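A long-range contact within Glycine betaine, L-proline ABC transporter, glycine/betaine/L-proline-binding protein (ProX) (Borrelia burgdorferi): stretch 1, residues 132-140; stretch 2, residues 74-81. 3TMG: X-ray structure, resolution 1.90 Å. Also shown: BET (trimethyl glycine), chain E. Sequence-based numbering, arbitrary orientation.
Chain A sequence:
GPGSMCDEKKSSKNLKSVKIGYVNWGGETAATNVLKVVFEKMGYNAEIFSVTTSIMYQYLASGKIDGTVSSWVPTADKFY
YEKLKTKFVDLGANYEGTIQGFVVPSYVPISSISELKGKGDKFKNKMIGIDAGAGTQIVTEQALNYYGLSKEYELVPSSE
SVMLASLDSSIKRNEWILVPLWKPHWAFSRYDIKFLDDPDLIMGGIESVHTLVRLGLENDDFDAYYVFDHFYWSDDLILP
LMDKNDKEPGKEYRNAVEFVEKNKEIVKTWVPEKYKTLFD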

# COMPACT_ATOMS: atom_id res chain seq x y z
N ALA A 132 -6.61 -6.08 -10.34
CA ALA A 132 -7.80 -6.83 -9.93
C ALA A 132 -7.53 -7.41 -8.53
O ALA A 132 -6.46 -7.91 -8.24
CB ALA A 132 -8.13 -7.95 -10.93
N GLY A 133 -8.50 -7.32 -7.64
CA GLY A 133 -8.32 -8.00 -6.37
C GLY A 133 -7.64 -7.18 -5.29
O GLY A 133 -7.69 -7.54 -4.12
N ALA A 134 -7.00 -6.06 -5.65
CA ALA A 134 -6.45 -5.16 -4.65
C ALA A 134 -7.61 -4.67 -3.79
O ALA A 134 -8.70 -4.43 -4.29
CB ALA A 134 -5.75 -3.94 -5.32
N GLY A 135 -7.38 -4.48 -2.50
CA GLY A 135 -8.45 -4.00 -1.63
C GLY A 135 -9.07 -2.72 -2.18
O GLY A 135 -10.30 -2.60 -2.30
N THR A 136 -8.22 -1.77 -2.55
CA THR A 136 -8.73 -0.51 -3.07
C THR A 136 -9.60 -0.72 -4.33
O THR A 136 -10.62 -0.05 -4.53
CB THR A 136 -7.60 0.49 -3.33
OG1 THR A 136 -7.06 0.91 -2.07
CG2 THR A 136 -8.16 1.74 -4.04
N GLN A 137 -9.20 -1.65 -5.18
CA GLN A 137 -10.00 -1.96 -6.38
C GLN A 137 -11.37 -2.57 -6.05
O GLN A 137 -12.40 -2.23 -6.67
CB GLN A 137 -9.22 -2.92 -7.28
CG GLN A 137 -9.84 -3.16 -8.68
CD GLN A 137 -9.51 -2.07 -9.68
OE1 GLN A 137 -8.94 -1.03 -9.34
NE2 GLN A 137 -9.95 -2.26 -10.93
N ILE A 138 -11.37 -3.50 -5.11
CA ILE A 138 -12.61 -4.07 -4.59
C ILE A 138 -13.57 -2.98 -4.05
O ILE A 138 -14.77 -2.91 -4.44
CB ILE A 138 -12.33 -5.13 -3.50
CG1 ILE A 138 -11.53 -6.32 -4.11
CG2 ILE A 138 -13.65 -5.58 -2.84
CD1 ILE A 138 -11.25 -7.47 -3.13
N VAL A 139 -13.04 -2.12 -3.19
CA VAL A 139 -13.92 -1.12 -2.52
C VAL A 139 -14.38 -0.06 -3.54
O VAL A 139 -15.49 0.42 -3.49
CB VAL A 139 -13.23 -0.45 -1.32
CG1 VAL A 139 -14.19 0.54 -0.69
CG2 VAL A 139 -12.89 -1.55 -0.26
N THR A 140 -13.51 0.26 -4.48
CA THR A 140 -13.91 1.16 -5.58
C THR A 140 -15.13 0.61 -6.36
O THR A 140 -16.08 1.33 -6.66
CB THR A 140 -12.75 1.36 -6.54
OG1 THR A 140 -11.70 2.08 -5.88
CG2 THR A 140 -13.22 2.16 -7.75
N BET E . -3.07 0.24 -1.91
CA BET E . -3.26 -0.87 -0.96
C BET E . -4.75 -1.24 -0.95
O BET E . -5.33 -1.90 -1.85
OXT BET E . -5.37 -0.80 -0.01
C1 BET E . -1.69 0.76 -1.87
C2 BET E . -3.96 1.35 -1.58
C3 BET E . -3.39 -0.22 -3.27
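Stretch 2, residues 74-81: PTADKFYY

Stretch 2 packs its turn and first helical turn against the loop and the N-terminal end of the helix of stretch 1, the CA traces running in roughly opposite directions; CA atoms come nearest at Ala 76 and Gly 135, 4.4 Å apart. Pro 74, after a cis peptide bond, does not touch stretch 1. A type I turn spans Thr 75 to Lys 78, with a weak hydrogen bond from Lys 78 N to Thr 75 O (3.4 Å). Val 139 points CA-to-CB toward stretch 2, so its CG2 packs 3.6 Å from Thr 75 O. Ala 76 O approaches Gly 135 CA to 3.0 Å, leaving no room for a side chain: an ideal CB on Gly 135 would fall 2.3 Å from that oxygen. Ala 76 CB lies 3.2 Å from BET OXT. Asp 77 directs CA-to-CB away, yet its OD1 comes back to 2.6 Å from O of water 1, which accepts from Gly 135 N (2.9 Å). The helix begins at Lys 78, modelled only to CB and clear of stretch 1. Ile 138 CA-to-CB also points toward stretch 2, and CD1 makes an apolar contact with Phe 79 CD2 at 3.9 Å. Tyr 80 supplies the one direct hydrogen bond between the stretches, OH to Gly 133 O at 2.5 Å, with the oxygen near the ring plane.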

# COMPACT_ATOMS: atom_id res chain seq x y z
N PRO A 74 -9.22 -0.67 8.48
CA PRO A 74 -10.14 -1.82 8.22
C PRO A 74 -10.78 -1.89 6.82
O PRO A 74 -11.26 -2.97 6.42
CB PRO A 74 -11.26 -1.59 9.26
CG PRO A 74 -11.36 -0.08 9.28
CD PRO A 74 -9.91 0.36 9.29
N THR A 75 -10.78 -0.79 6.05
CA THR A 75 -11.69 -0.73 4.91
C THR A 75 -11.19 -1.42 3.64
O THR A 75 -11.91 -2.28 3.08
CB THR A 75 -12.15 0.70 4.57
OG1 THR A 75 -12.79 1.25 5.72
CG2 THR A 75 -13.17 0.67 3.35
N ALA A 76 -9.97 -1.08 3.23
CA ALA A 76 -9.47 -1.56 1.93
C ALA A 76 -9.45 -3.07 1.90
O ALA A 76 -9.93 -3.68 0.93
CB ALA A 76 -8.09 -0.99 1.62
N ASP A 77 -8.91 -3.70 2.95
CA ASP A 77 -8.72 -5.15 2.92
C ASP A 77 -9.78 -5.97 3.64
O ASP A 77 -9.55 -7.15 3.89
CB ASP A 77 -7.33 -5.56 3.45
CG ASP A 77 -6.19 -5.09 2.57
OD1 ASP A 77 -6.42 -4.43 1.50
OD2 ASP A 77 -5.04 -5.34 2.99
N LYS A 78 -10.92 -5.38 3.93
CA LYS A 78 -11.98 -6.04 4.70
C LYS A 78 -12.29 -7.43 4.14
O LYS A 78 -12.35 -8.39 4.89
CB LYS A 78 -13.26 -5.18 4.71
N PHE A 79 -12.44 -7.51 2.81
CA PHE A 79 -12.85 -8.75 2.15
C PHE A 79 -11.92 -9.89 2.55
O PHE A 79 -12.40 -10.99 2.85
CB PHE A 79 -12.92 -8.51 0.63
CG PHE A 79 -13.17 -9.76 -0.19
CD1 PHE A 79 -14.47 -10.23 -0.38
CD2 PHE A 79 -12.11 -10.43 -0.78
CE1 PHE A 79 -14.71 -11.39 -1.13
CE2 PHE A 79 -12.32 -11.57 -1.54
CZ PHE A 79 -13.63 -12.06 -1.71
N TYR A 80 -10.60 -9.64 2.59
CA TYR A 80 -9.63 -10.69 2.98
C TYR A 80 -9.45 -10.89 4.48
O TYR A 80 -9.34 -12.02 4.96
CB TYR A 80 -8.26 -10.39 2.36
CG TYR A 80 -8.31 -10.27 0.86
CD1 TYR A 80 -8.52 -11.40 0.02
CD2 TYR A 80 -8.20 -9.01 0.25
CE1 TYR A 80 -8.57 -11.25 -1.35
CE2 TYR A 80 -8.25 -8.86 -1.13
CZ TYR A 80 -8.41 -9.99 -1.93
OH TYR A 80 -8.45 -9.83 -3.31
N TYR A 81 -9.41 -9.79 5.22
CA TYR A 81 -9.03 -9.79 6.63
C TYR A 81 -10.11 -10.45 7.50
O TYR A 81 -9.82 -11.28 8.36
CB TYR A 81 -8.80 -8.33 7.03
CG TYR A 81 -8.35 -8.10 8.44
CD1 TYR A 81 -9.25 -8.23 9.51
CD2 TYR A 81 -7.03 -7.71 8.72
CE1 TYR A 81 -8.84 -8.05 10.82
CE2 TYR A 81 -6.63 -7.51 10.04
CZ TYR A 81 -7.54 -7.66 11.07
OH TYR A 81 -7.18 -7.47 12.40
O HOH W 1 -5.04 -4.43 -0.74